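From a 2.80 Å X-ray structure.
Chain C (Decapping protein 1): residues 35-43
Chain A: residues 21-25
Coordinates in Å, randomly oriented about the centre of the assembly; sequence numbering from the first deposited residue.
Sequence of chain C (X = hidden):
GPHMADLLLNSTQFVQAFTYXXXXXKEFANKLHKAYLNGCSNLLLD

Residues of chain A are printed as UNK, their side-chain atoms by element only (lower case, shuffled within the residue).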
ATOM      1  N   ALA C  35      -0.467  10.530  -1.710  1.00 38.64           N
ATOM      2  CA  ALA C  35       0.292   9.985  -2.844  1.00 37.98           C
ATOM      3  C   ALA C  35      -0.604   9.888  -4.055  1.00 37.56           C
ATOM      4  O   ALA C  35      -0.141  10.096  -5.179  1.00 37.43           O
ATOM      5  CB  ALA C  35       0.883   8.638  -2.525  1.00 38.03           C
ATOM      6  N   TYR C  36      -1.882   9.580  -3.807  1.00 36.98           N
ATOM      7  CA  TYR C  36      -2.909   9.505  -4.842  1.00 36.66           C
ATOM      8  C   TYR C  36      -3.134  10.872  -5.505  1.00 36.75           C
ATOM      9  O   TYR C  36      -3.011  11.015  -6.734  1.00 36.11           O
ATOM     10  CB  TYR C  36      -4.206   8.963  -4.236  1.00 36.61           C
ATOM     11  CG  TYR C  36      -5.472   9.291  -5.007  1.00 36.26           C
ATOM     12  CD1 TYR C  36      -5.658   8.834  -6.317  1.00 34.80           C
ATOM     13  CD2 TYR C  36      -6.503  10.035  -4.415  1.00 35.77           C
ATOM     14  CE1 TYR C  36      -6.810   9.124  -7.019  1.00 34.11           C
ATOM     15  CE2 TYR C  36      -7.675  10.322  -5.122  1.00 35.16           C
ATOM     16  CZ  TYR C  36      -7.812   9.864  -6.421  1.00 34.70           C
ATOM     17  OH  TYR C  36      -8.947  10.151  -7.141  1.00 36.45           O
ATOM     18  N   LEU C  37      -3.439  11.875  -4.684  1.00 36.84           N
ATOM     19  CA  LEU C  37      -3.634  13.239  -5.182  1.00 37.07           C
ATOM     20  C   LEU C  37      -2.436  13.684  -6.019  1.00 37.25           C
ATOM     21  O   LEU C  37      -2.589  13.996  -7.213  1.00 36.83           O
ATOM     22  CB  LEU C  37      -3.915  14.212  -4.032  1.00 36.83           C
ATOM     23  CG  LEU C  37      -5.195  13.883  -3.240  1.00 37.00           C
ATOM     24  CD1 LEU C  37      -5.312  14.690  -1.953  1.00 36.61           C
ATOM     25  CD2 LEU C  37      -6.461  14.002  -4.087  1.00 35.95           C
ATOM     26  N   ASN C  38      -1.250  13.656  -5.408  1.00 37.47           N
ATOM     27  CA  ASN C  38      -0.011  13.998  -6.104  1.00 38.16           C
ATOM     28  C   ASN C  38       0.130  13.302  -7.451  1.00 39.11           C
ATOM     29  O   ASN C  38       0.356  13.950  -8.471  1.00 38.83           O
ATOM     30  CB  ASN C  38       1.208  13.690  -5.243  1.00 37.69           C
ATOM     31  CG  ASN C  38       1.258  14.521  -3.968  1.00 37.03           C
ATOM     32  OD1 ASN C  38       0.700  15.629  -3.864  1.00 35.98           O
ATOM     33  ND2 ASN C  38       1.941  13.985  -2.980  1.00 35.87           N
ATOM     34  N   GLY C  39      -0.030  11.984  -7.444  1.00 40.34           N
ATOM     35  CA  GLY C  39      -0.069  11.211  -8.668  1.00 42.61           C
ATOM     36  C   GLY C  39      -1.021  11.813  -9.677  1.00 44.26           C
ATOM     37  O   GLY C  39      -0.634  12.076 -10.820  1.00 43.93           O
ATOM     38  N   CYS C  40      -2.261  12.048  -9.246  1.00 46.24           N
ATOM     39  CA  CYS C  40      -3.275  12.656 -10.112  1.00 48.40           C
ATOM     40  C   CYS C  40      -2.752  13.928 -10.758  1.00 49.83           C
ATOM     41  O   CYS C  40      -2.502  13.957 -11.968  1.00 50.52           O
ATOM     42  CB  CYS C  40      -4.554  12.956  -9.339  1.00 48.24           C
ATOM     43  SG  CYS C  40      -5.669  11.553  -9.250  1.00 49.61           S
ATOM     44  N   SER C  41      -2.554  14.965  -9.944  1.00 51.21           N
ATOM     45  CA  SER C  41      -2.065  16.248 -10.446  1.00 52.49           C
ATOM     46  C   SER C  41      -0.734  16.179 -11.217  1.00 53.28           C
ATOM     47  O   SER C  41      -0.523  16.962 -12.136  1.00 53.68           O
ATOM     48  CB  SER C  41      -2.006  17.285  -9.324  1.00 52.23           C
ATOM     49  OG  SER C  41      -1.440  16.729  -8.161  1.00 52.90           O
ATOM     50  N   ASN C  42       0.147  15.248 -10.866  1.00 54.31           N
ATOM     51  CA  ASN C  42       1.433  15.113 -11.568  1.00 55.43           C
ATOM     52  C   ASN C  42       1.315  14.432 -12.925  1.00 56.53           C
ATOM     53  O   ASN C  42       2.129  14.682 -13.818  1.00 56.68           O
ATOM     54  CB  ASN C  42       2.448  14.319 -10.736  1.00 55.08           C
ATOM     55  CG  ASN C  42       3.041  15.117  -9.584  1.00 54.83           C
ATOM     56  OD1 ASN C  42       3.707  14.546  -8.722  1.00 54.77           O
ATOM     57  ND2 ASN C  42       2.826  16.437  -9.561  1.00 54.48           N
ATOM     58  N   LEU C  43       0.316  13.558 -13.065  1.00 57.80           N
ATOM     59  CA  LEU C  43       0.234  12.656 -14.218  1.00 58.89           C
ATOM     60  C   LEU C  43      -0.989  12.926 -15.071  1.00 59.06           C
ATOM     61  O   LEU C  43      -1.165  12.284 -16.104  1.00 59.56           O
ATOM     62  CB  LEU C  43       0.244  11.178 -13.773  1.00 59.28           C
ATOM     63  CG  LEU C  43       1.430  10.590 -12.969  1.00 60.64           C
ATOM     64  CD1 LEU C  43       0.995   9.348 -12.184  1.00 60.84           C
ATOM     65  CD2 LEU C  43       2.670  10.280 -13.835  1.00 61.24           C
TER
ATOM     66  N   UNK A  21       5.171   4.017  -5.232  1.00 34.14           N
ATOM     67  CA  UNK A  21       4.487   3.191  -6.202  1.00 35.18           C
ATOM     68  C   UNK A  21       3.217   3.882  -6.708  1.00 36.42           C
ATOM     69  O   UNK A  21       3.069   4.115  -7.900  1.00 36.85           O
ATOM     70  c   UNK A  21       4.175   1.825  -5.586  1.00 34.87           C
ATOM     71  c   UNK A  21       4.171   0.709  -7.780  1.00 36.41           C
ATOM     72  c   UNK A  21       3.460   0.807  -6.472  1.00 34.35           C
ATOM     73  c   UNK A  21       3.465  -0.526  -5.818  1.00 33.73           C
ATOM     74  N   UNK A  22       2.328   4.238  -5.788  1.00 37.76           N
ATOM     75  CA  UNK A  22       1.052   4.867  -6.120  1.00 39.11           C
ATOM     76  C   UNK A  22       1.266   6.149  -6.903  1.00 40.47           C
ATOM     77  O   UNK A  22       0.734   6.315  -7.994  1.00 41.06           O
ATOM     78  c   UNK A  22       0.232   5.148  -4.838  1.00 39.13           C
ATOM     79  c   UNK A  22      -0.907   6.145  -5.081  1.00 38.26           C
ATOM     80  c   UNK A  22      -0.526   3.932  -2.807  1.00 38.11           C
ATOM     81  c   UNK A  22      -0.279   3.838  -4.257  1.00 37.68           C
ATOM     82  N   UNK A  23       2.069   7.042  -6.346  1.00 42.20           N
ATOM     83  CA  UNK A  23       2.358   8.335  -6.964  1.00 43.78           C
ATOM     84  C   UNK A  23       2.869   8.257  -8.400  1.00 45.26           C
ATOM     85  O   UNK A  23       2.677   9.192  -9.169  1.00 45.00           O
ATOM     86  n   UNK A  23       5.276  11.669  -5.887  1.00 41.56           N
ATOM     87  c   UNK A  23       3.233  10.536  -6.241  1.00 42.36           C
ATOM     88  c   UNK A  23       4.150  11.261  -5.334  1.00 40.90           C
ATOM     89  c   UNK A  23       3.380   9.082  -6.123  1.00 43.30           C
ATOM     90  o   UNK A  23       3.858  11.484  -4.143  1.00 39.47           O
ATOM     91  N   UNK A  24       3.507   7.142  -8.746  1.00 47.57           N
ATOM     92  CA  UNK A  24       4.170   6.994 -10.033  1.00 50.31           C
ATOM     93  C   UNK A  24       3.511   6.039 -11.023  1.00 52.17           C
ATOM     94  O   UNK A  24       3.789   6.099 -12.216  1.00 52.26           O
ATOM     95  n   UNK A  24       6.973   7.841  -8.241  1.00 51.95           N
ATOM     96  o   UNK A  24       6.761   8.602 -10.347  1.00 53.92           O
ATOM     97  c   UNK A  24       5.618   6.591  -9.819  1.00 50.41           C
ATOM     98  c   UNK A  24       6.496   7.769  -9.485  1.00 51.56           C
ATOM     99  N   UNK A  25       2.645   5.158 -10.534  1.00 54.76           N
ATOM    100  CA  UNK A  25       1.913   4.228 -11.401  1.00 57.33           C
ATOM    101  C   UNK A  25       0.763   4.943 -12.125  1.00 58.54           C
ATOM    102  O   UNK A  25      -0.270   5.249 -11.533  1.00 58.39           O
ATOM    103  c   UNK A  25       1.475   2.994 -10.589  1.00 57.72           C
ATOM    104  c   UNK A  25       0.232   2.283 -11.148  1.00 59.72           C
ATOM    105  o   UNK A  25      -0.390   1.543 -10.334  1.00 61.17           O
ATOM    106  o   UNK A  25      -0.118   2.435 -12.357  1.00 60.12           O
TER

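Position 21 of chain A carries four side-chain carbons and no heteroatom, and the chain forks at its second carbon. Its CA-to-CB bond points away from chain C, and its side chain makes no contact with the chain C stretch. A fork one carbon beyond CB identifies Leu A21. Nothing in this contact selects the side chain; the backbone O accepts hydrogen bonds from the N atoms of positions 24 and 25, which hold the last turn of the helix together.

Position 22 also has four carbons, but the fork lies at the first, CB, and one arm is two carbons long while the other is a single methyl. Its CA-to-CB bond points toward chain C, and the single-carbon arm packs on Ala C35 and Tyr C36. This is Ile A22. Its CG2 lies 4.0 Å from CB of Ala C35 and 3.8 Å from N of Tyr C36. A buried, wholly apolar side chain suits this place, since the methyl packs against the small alanine and the neighbouring backbone.

Position 23 shows three carbons in a row, the third bearing one oxygen and one nitrogen. Its CA-to-CB bond points sideways, and the side chain sits as a knob among Ala C35, Asn C38, Gly C39 and Asn C42. A long amide is Gln A23, the residue most covered by chain C. With chi1 and chi2 both t, the chain is extended and carries its amide to Asn C38, whose ND2 donates a weak hydrogen bond to OE1 of Gln A23 at 3.4 Å.

Position 24 has only two carbons, the second carrying one oxygen and one nitrogen. Its CA-to-CB bond points away, and its backbone O is 4.3 Å from CD1 of Leu C43. This is Asn A24; the residue is exposed, and ND2 is hydrogen-bonded to a residue just outside the stretch, so a short amide suits the place.

Position 25 has two carbons, the second carrying two oxygens. Its CA-to-CB bond points away, and its backbone O lies 4.3 Å from CD1 of Leu C43. The carboxylate marks Asp A25, the first residue to leave helical phi/psi; it caps a backbone N just past the stretch, as suits a short acceptor.

CA of Gly C39 lies 4.1 Å from CA of Gln A23 and 3.4 Å from O of Gln A23, in a CA-H...O contact; an ideal CB on the glycine would be a tight 3.3 Å from that oxygen. A second such contact joins CA of Gln A23 to O of Ala C35 at 3.5 Å. Around this backbone approach, Ile A22 supplies apolar packing, and CD1 of Leu C43 covers O of Gln A23 at 3.5 Å.

Chain A (21-25) LIQND
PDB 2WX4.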